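PDB 1EE8: MUTM (fpg) protein, which is a member of the MutM (Fpg) family of proteins, which combine an N-terminal domain with a helix-two-turns-helix domain and a zinc finger. Local coordinates for residues A229-E234 and G254-P259; P123-E128 and L155-G160. All blocks are in the same frame, centred on the assembly; numbering follows the deposited sequence.

Interaction 1 (A229-E234 and G254-P259); sequences AVYGRE and GTHFCP. With ZN (zinc ion), chain C.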
ATOM      1  N   ALA A 229      35.672  25.718   7.335  1.00 25.87           N
ATOM      2  CA  ALA A 229      37.086  25.955   7.561  1.00 25.07           C
ATOM      3  C   ALA A 229      37.948  25.117   6.631  1.00 24.61           C
ATOM      4  O   ALA A 229      38.959  25.594   6.120  1.00 24.34           O
ATOM      5  CB  ALA A 229      37.440  25.643   9.012  1.00 24.90           C
ATOM      6  N   VAL A 230      37.544  23.869   6.407  1.00 23.61           N
ATOM      7  CA  VAL A 230      38.326  22.980   5.563  1.00 22.83           C
ATOM      8  C   VAL A 230      37.550  22.245   4.472  1.00 23.75           C
ATOM      9  O   VAL A 230      38.106  21.950   3.413  1.00 24.19           O
ATOM     10  CB  VAL A 230      39.069  21.931   6.423  1.00 22.70           C
ATOM     11  CG1 VAL A 230      40.002  22.634   7.414  1.00 21.72           C
ATOM     12  CG2 VAL A 230      38.065  21.054   7.166  1.00 22.03           C
ATOM     13  N   TYR A 231      36.280  21.935   4.713  1.00 23.28           N
ATOM     14  CA  TYR A 231      35.518  21.226   3.697  1.00 24.27           C
ATOM     15  C   TYR A 231      35.394  22.015   2.397  1.00 25.14           C
ATOM     16  O   TYR A 231      35.036  23.194   2.399  1.00 23.68           O
ATOM     17  CB  TYR A 231      34.109  20.865   4.170  1.00 23.44           C
ATOM     18  CG  TYR A 231      33.448  19.956   3.161  1.00 24.14           C
ATOM     19  CD1 TYR A 231      33.693  18.583   3.172  1.00 24.05           C
ATOM     20  CD2 TYR A 231      32.695  20.484   2.108  1.00 24.22           C
ATOM     21  CE1 TYR A 231      33.215  17.756   2.156  1.00 25.00           C
ATOM     22  CE2 TYR A 231      32.218  19.671   1.086  1.00 25.42           C
ATOM     23  CZ  TYR A 231      32.484  18.308   1.114  1.00 25.72           C
ATOM     24  OH  TYR A 231      32.031  17.509   0.090  1.00 27.59           O
ATOM     25  N   GLY A 232      35.674  21.343   1.286  1.00 26.91           N
ATOM     26  CA  GLY A 232      35.591  21.990  -0.012  1.00 29.61           C
ATOM     27  C   GLY A 232      36.595  23.115  -0.220  1.00 31.62           C
ATOM     28  O   GLY A 232      36.479  23.875  -1.187  1.00 32.87           O
ATOM     29  N   ARG A 233      37.583  23.230   0.669  1.00 31.81           N
ATOM     30  CA  ARG A 233      38.580  24.287   0.544  1.00 32.63           C
ATOM     31  C   ARG A 233      39.996  23.778   0.287  1.00 32.79           C
ATOM     32  O   ARG A 233      40.968  24.434   0.663  1.00 32.66           O
ATOM     33  CB  ARG A 233      38.572  25.171   1.797  1.00 32.92           C
ATOM     34  CG  ARG A 233      37.218  25.793   2.088  1.00 33.86           C
ATOM     35  CD  ARG A 233      37.293  26.830   3.195  1.00 35.37           C
ATOM     36  NE  ARG A 233      38.138  27.963   2.824  1.00 36.71           N
ATOM     37  CZ  ARG A 233      39.370  28.167   3.282  1.00 37.76           C
ATOM     38  NH1 ARG A 233      39.918  27.314   4.142  1.00 36.64           N
ATOM     39  NH2 ARG A 233      40.058  29.229   2.880  1.00 37.35           N
ATOM     40  N   GLU A 234      40.112  22.618  -0.356  1.00 33.51           N
ATOM     41  CA  GLU A 234      41.423  22.040  -0.659  1.00 35.32           C
ATOM     42  C   GLU A 234      42.306  23.045  -1.397  1.00 35.15           C
ATOM     43  O   GLU A 234      41.919  23.580  -2.435  1.00 35.24           O
ATOM     44  CB  GLU A 234      41.278  20.779  -1.522  1.00 36.46           C
ATOM     45  CG  GLU A 234      42.614  20.114  -1.866  1.00 38.15           C
ATOM     46  CD  GLU A 234      42.476  18.955  -2.843  1.00 39.30           C
ATOM     47  OE1 GLU A 234      43.453  18.189  -3.000  1.00 39.54           O
ATOM     48  OE2 GLU A 234      41.399  18.810  -3.458  1.00 40.11           O
ATOM     49  N   GLY A 254      37.025  11.523   0.144  1.00 46.68           N
ATOM     50  CA  GLY A 254      37.832  12.685   0.455  1.00 42.97           C
ATOM     51  C   GLY A 254      37.637  13.138   1.885  1.00 40.12           C
ATOM     52  O   GLY A 254      36.567  12.960   2.460  1.00 40.21           O
ATOM     53  N   THR A 255      38.682  13.721   2.458  1.00 37.44           N
ATOM     54  CA  THR A 255      38.645  14.223   3.825  1.00 34.36           C
ATOM     55  C   THR A 255      39.502  15.480   3.866  1.00 32.78           C
ATOM     56  O   THR A 255      40.710  15.422   3.611  1.00 33.33           O
ATOM     57  CB  THR A 255      39.204  13.181   4.819  1.00 34.38           C
ATOM     58  OG1 THR A 255      38.344  12.035   4.842  1.00 33.58           O
ATOM     59  CG2 THR A 255      39.297  13.765   6.224  1.00 32.46           C
ATOM     60  N   HIS A 256      38.874  16.615   4.165  1.00 30.09           N
ATOM     61  CA  HIS A 256      39.585  17.890   4.230  1.00 28.88           C
ATOM     62  C   HIS A 256      40.105  18.140   5.639  1.00 27.47           C
ATOM     63  O   HIS A 256      39.419  17.848   6.619  1.00 24.83           O
ATOM     64  CB  HIS A 256      38.671  19.045   3.819  1.00 29.44           C
ATOM     65  CG  HIS A 256      38.087  18.900   2.449  1.00 29.70           C
ATOM     66  ND1 HIS A 256      37.131  17.956   2.142  1.00 30.02           N
ATOM     67  CD2 HIS A 256      38.318  19.586   1.304  1.00 30.55           C
ATOM     68  CE1 HIS A 256      36.797  18.066   0.868  1.00 30.62           C
ATOM     69  NE2 HIS A 256      37.504  19.048   0.336  1.00 31.28           N
ATOM     70  N   PHE A 257      41.310  18.696   5.733  1.00 26.44           N
ATOM     71  CA  PHE A 257      41.924  18.959   7.030  1.00 26.90           C
ATOM     72  C   PHE A 257      43.189  19.799   6.885  1.00 27.10           C
ATOM     73  O   PHE A 257      43.759  19.894   5.796  1.00 24.48           O
ATOM     74  CB  PHE A 257      42.307  17.633   7.682  1.00 26.85           C
ATOM     75  CG  PHE A 257      43.454  16.949   6.995  1.00 27.97           C
ATOM     76  CD1 PHE A 257      44.735  16.988   7.540  1.00 27.67           C
ATOM     77  CD2 PHE A 257      43.267  16.311   5.768  1.00 28.15           C
ATOM     78  CE1 PHE A 257      45.815  16.400   6.871  1.00 28.56           C
ATOM     79  CE2 PHE A 257      44.334  15.724   5.094  1.00 28.09           C
ATOM     80  CZ  PHE A 257      45.613  15.769   5.647  1.00 27.45           C
ATOM     81  N   CYS A 258      43.616  20.410   7.988  1.00 27.14           N
ATOM     82  CA  CYS A 258      44.845  21.191   8.005  1.00 28.46           C
ATOM     83  C   CYS A 258      45.848  20.290   8.700  1.00 30.12           C
ATOM     84  O   CYS A 258      45.672  19.941   9.875  1.00 28.50           O
ATOM     85  CB  CYS A 258      44.697  22.486   8.808  1.00 28.82           C
ATOM     86  SG  CYS A 258      46.286  23.359   9.049  1.00 26.85           S
ATOM     87  N   PRO A 259      46.904  19.882   7.981  1.00 31.24           N
ATOM     88  CA  PRO A 259      47.921  19.005   8.569  1.00 32.60           C
ATOM     89  C   PRO A 259      48.512  19.582   9.853  1.00 33.13           C
ATOM     90  O   PRO A 259      48.583  18.900  10.878  1.00 33.34           O
ATOM     91  CB  PRO A 259      48.954  18.880   7.452  1.00 32.19           C
ATOM     92  CG  PRO A 259      48.112  19.012   6.203  1.00 32.33           C
ATOM     93  CD  PRO A 259      47.210  20.165   6.567  1.00 31.76           C
TER
HETATM   94 ZN    ZN C 501      45.942  25.415  10.115  1.00 43.46          ZN
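His256 is the side chain around which this contact is built: its imidazole lies against the type II turn from Val230 to Arg233. CB of His256 comes to 3.0 Å from Val230 O, and the amide of Gly232 sits over one ring face, its N 3.0 Å above the plane and offset toward the rim. CA of Tyr231 joins it over that face in a CH-pi contact, 4.0 Å from the ring centroid. The ring of Tyr231 lies next to it, CD1 of Tyr231 being 3.6 Å from ND1 of His256, with the two ring planes inclined at 51°. Glu234 N approaches the imidazole at its edge instead. Val230, a compact branched residue, packs beside the strand, with CG2 of Val230 3.5 Å from His256 O.

The imidazole is laid against the turn by its CG, anti to the carbonyl carbon and beside the backbone N (chi1 -57°). The turn itself is closed by Arg233 N donating to Val230 O, and Gly232, with its positive phi, suits the third position. Arg233 folds back so that NH1 donates to Ala229 O (2.8 Å); the same nitrogen also reaches the carbonyl of Pro237. Farther out, Glu166 of helix 161-170 accepts from the amides of Ala229, Val230 and Tyr231, while Asp165 takes that of His256.

Two residues beyond His256, Cys258 binds the zinc ion through SG at 2.3 Å, with Cys238, Cys241 and Cys261 completing the site. A flat, polarisable imidazole suits a place where a peptide group covers its face. The nearby Glu234 carboxylate and Arg247, which touches the ring, would probably pull its ionisation in opposite directions, so no net shift is clear.

Interaction 2 (P123-E128 and L155-G160); sequences PEPLSE and LAAGVG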
ATOM      1  N   PRO A 123      22.149   7.901  19.117  1.00 35.25           N
ATOM      2  CA  PRO A 123      21.385   9.054  19.598  1.00 35.03           C
ATOM      3  C   PRO A 123      21.502  10.271  18.678  1.00 34.95           C
ATOM      4  O   PRO A 123      22.518  10.460  18.002  1.00 34.86           O
ATOM      5  CB  PRO A 123      21.984   9.304  20.978  1.00 35.27           C
ATOM      6  CG  PRO A 123      23.410   8.860  20.800  1.00 35.51           C
ATOM      7  CD  PRO A 123      23.246   7.572  20.044  1.00 35.00           C
ATOM      8  N   GLU A 124      20.452  11.087  18.654  1.00 34.97           N
ATOM      9  CA  GLU A 124      20.432  12.289  17.832  1.00 35.82           C
ATOM     10  C   GLU A 124      21.410  13.303  18.449  1.00 35.97           C
ATOM     11  O   GLU A 124      21.192  13.801  19.556  1.00 35.33           O
ATOM     12  CB  GLU A 124      19.014  12.865  17.790  1.00 36.81           C
ATOM     13  CG  GLU A 124      18.527  13.294  16.401  1.00 40.06           C
ATOM     14  CD  GLU A 124      18.305  12.128  15.446  1.00 41.10           C
ATOM     15  OE1 GLU A 124      17.441  12.250  14.550  1.00 42.21           O
ATOM     16  OE2 GLU A 124      18.993  11.093  15.576  1.00 42.51           O
ATOM     17  N   PRO A 125      22.504  13.613  17.730  1.00 35.33           N
ATOM     18  CA  PRO A 125      23.567  14.544  18.130  1.00 34.89           C
ATOM     19  C   PRO A 125      23.143  15.790  18.906  1.00 34.32           C
ATOM     20  O   PRO A 125      23.799  16.171  19.874  1.00 34.26           O
ATOM     21  CB  PRO A 125      24.230  14.889  16.798  1.00 35.52           C
ATOM     22  CG  PRO A 125      24.127  13.602  16.051  1.00 34.15           C
ATOM     23  CD  PRO A 125      22.700  13.179  16.333  1.00 34.73           C
ATOM     24  N   LEU A 126      22.059  16.428  18.482  1.00 34.82           N
ATOM     25  CA  LEU A 126      21.583  17.631  19.154  1.00 36.27           C
ATOM     26  C   LEU A 126      20.510  17.342  20.198  1.00 37.48           C
ATOM     27  O   LEU A 126      19.609  18.154  20.408  1.00 38.07           O
ATOM     28  CB  LEU A 126      21.041  18.626  18.127  1.00 35.00           C
ATOM     29  CG  LEU A 126      22.056  19.090  17.083  1.00 34.98           C
ATOM     30  CD1 LEU A 126      21.373  20.008  16.086  1.00 34.63           C
ATOM     31  CD2 LEU A 126      23.219  19.798  17.775  1.00 34.75           C
ATOM     32  N   SER A 127      20.605  16.188  20.853  1.00 38.95           N
ATOM     33  CA  SER A 127      19.623  15.826  21.870  1.00 39.60           C
ATOM     34  C   SER A 127      20.293  15.510  23.198  1.00 40.35           C
ATOM     35  O   SER A 127      21.512  15.342  23.270  1.00 39.30           O
ATOM     36  CB  SER A 127      18.796  14.614  21.418  1.00 38.96           C
ATOM     37  OG  SER A 127      19.554  13.416  21.470  1.00 38.77           O
ATOM     38  N   GLU A 128      19.476  15.426  24.242  1.00 41.47           N
ATOM     39  CA  GLU A 128      19.948  15.123  25.586  1.00 41.97           C
ATOM     40  C   GLU A 128      20.455  13.685  25.627  1.00 41.34           C
ATOM     41  O   GLU A 128      21.249  13.317  26.493  1.00 40.53           O
ATOM     42  CB  GLU A 128      18.799  15.300  26.577  1.00 44.34           C
ATOM     43  CG  GLU A 128      18.178  16.695  26.543  1.00 47.50           C
ATOM     44  CD  GLU A 128      16.657  16.673  26.482  1.00 48.94           C
ATOM     45  OE1 GLU A 128      16.051  17.767  26.477  1.00 49.99           O
ATOM     46  OE2 GLU A 128      16.070  15.567  26.434  1.00 49.63           O
ATOM     47  N   LEU A 155      27.176   5.864  16.303  1.00 38.49           N
ATOM     48  CA  LEU A 155      27.745   6.691  17.360  1.00 37.58           C
ATOM     49  C   LEU A 155      27.232   8.121  17.244  1.00 36.23           C
ATOM     50  O   LEU A 155      26.979   8.780  18.247  1.00 35.89           O
ATOM     51  CB  LEU A 155      29.276   6.710  17.276  1.00 39.02           C
ATOM     52  CG  LEU A 155      30.091   5.545  17.843  1.00 41.11           C
ATOM     53  CD1 LEU A 155      29.835   4.268  17.050  1.00 41.55           C
ATOM     54  CD2 LEU A 155      31.570   5.914  17.795  1.00 41.69           C
ATOM     55  N   ALA A 156      27.091   8.591  16.008  1.00 34.85           N
ATOM     56  CA  ALA A 156      26.621   9.946  15.736  1.00 33.03           C
ATOM     57  C   ALA A 156      25.699   9.961  14.518  1.00 30.38           C
ATOM     58  O   ALA A 156      26.147  10.171  13.390  1.00 31.37           O
ATOM     59  CB  ALA A 156      27.818  10.861  15.490  1.00 34.78           C
ATOM     60  N   ALA A 157      24.410   9.749  14.745  1.00 28.75           N
ATOM     61  CA  ALA A 157      23.450   9.729  13.652  1.00 26.93           C
ATOM     62  C   ALA A 157      23.399  11.046  12.882  1.00 26.17           C
ATOM     63  O   ALA A 157      23.489  12.127  13.467  1.00 27.16           O
ATOM     64  CB  ALA A 157      22.059   9.382  14.188  1.00 27.18           C
ATOM     65  N   GLY A 158      23.269  10.950  11.564  1.00 24.55           N
ATOM     66  CA  GLY A 158      23.171  12.145  10.746  1.00 24.34           C
ATOM     67  C   GLY A 158      24.453  12.817  10.283  1.00 24.06           C
ATOM     68  O   GLY A 158      24.401  13.735   9.467  1.00 22.66           O
ATOM     69  N   VAL A 159      25.597  12.364  10.781  1.00 23.93           N
ATOM     70  CA  VAL A 159      26.869  12.962  10.407  1.00 25.39           C
ATOM     71  C   VAL A 159      27.467  12.388   9.124  1.00 26.20           C
ATOM     72  O   VAL A 159      27.552  11.170   8.945  1.00 27.48           O
ATOM     73  CB  VAL A 159      27.905  12.818  11.551  1.00 25.73           C
ATOM     74  CG1 VAL A 159      29.219  13.489  11.159  1.00 25.54           C
ATOM     75  CG2 VAL A 159      27.353  13.438  12.821  1.00 25.42           C
ATOM     76  N   GLY A 160      27.877  13.283   8.235  1.00 26.10           N
ATOM     77  CA  GLY A 160      28.486  12.879   6.982  1.00 25.03           C
ATOM     78  C   GLY A 160      29.856  13.520   6.816  1.00 24.88           C
ATOM     79  O   GLY A 160      30.439  14.033   7.775  1.00 23.65           O
TER
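Pro125 meets Ala157 through the puckered corner of its ring, CG, and the adjoining CD: CG of Pro125 lies 3.0 Å and CD 3.2 Å from the carbonyl oxygen of Ala157. These are close approaches of C-H groups to an oxygen; CD, bonded to the peptide nitrogen, is mildly electron-poor and a suitable neighbour for it, while CG simply comes closer. The purely apolar part of the contact is looser: CD of Pro125 stands 4.4 Å from CB of Ala157. That methyl, small enough to let the two loops come together, also touches Glu124 OE2 at 3.8 Å. At the margin, Pro123 faces Leu155 through its ring and the leucine carbonyl.

The polar interactions belong to each loop separately or to its surroundings. Glu124 bends at chi2 (68°), and its carboxylate forms salt bridges with Arg50 through OE2 and with Arg49 through OE1, which also accepts from the amide of Gly51. Ser127 OG donates to Glu124 O, in the carbonyl plane and on a lone pair, at an unusually short 2.5 Å, alongside the weak backbone bond from Ser127 N that spans the type I turn from Glu124 to Ser127. Pro125, with its restricted phi, fits the second position of that turn.

The opposing loop makes a type II turn from Ala156 to Val159, whose third position is Gly158; there a side chain would jam against the preceding carbonyl. Gly160 then occupies the N-cap of helix 161-170. The type II turn is part of the connection between helices 146-152 and 161-170, consistent with the turns of the helix-two-turns-helix motif that names this domain, here packed against the loop leading to helix 132-140.

In the fold
The two contacts follow one another along the chain: interaction 2 closes before interaction 1 opens. Their centres are 22 Å apart and their nearest atoms about 7 Å, without touching. Helix 161-170 connects them, since residues 155-160 lead directly into its start, while Ile162, Asp165, Glu166 and Phe169 along it meet the two segments of interaction 1. Helix 184-203 packs on Pro125 and Leu126 of segment 123-128 and precedes the loop that holds 229-234. Interaction 2 thus lies within the helical domain, whereas interaction 1 joins the loop after helix 184-203 to the hairpin of strands 246-249 and 254-257, so one helix relates the helix-two-turns-helix region to the zinc-bound module.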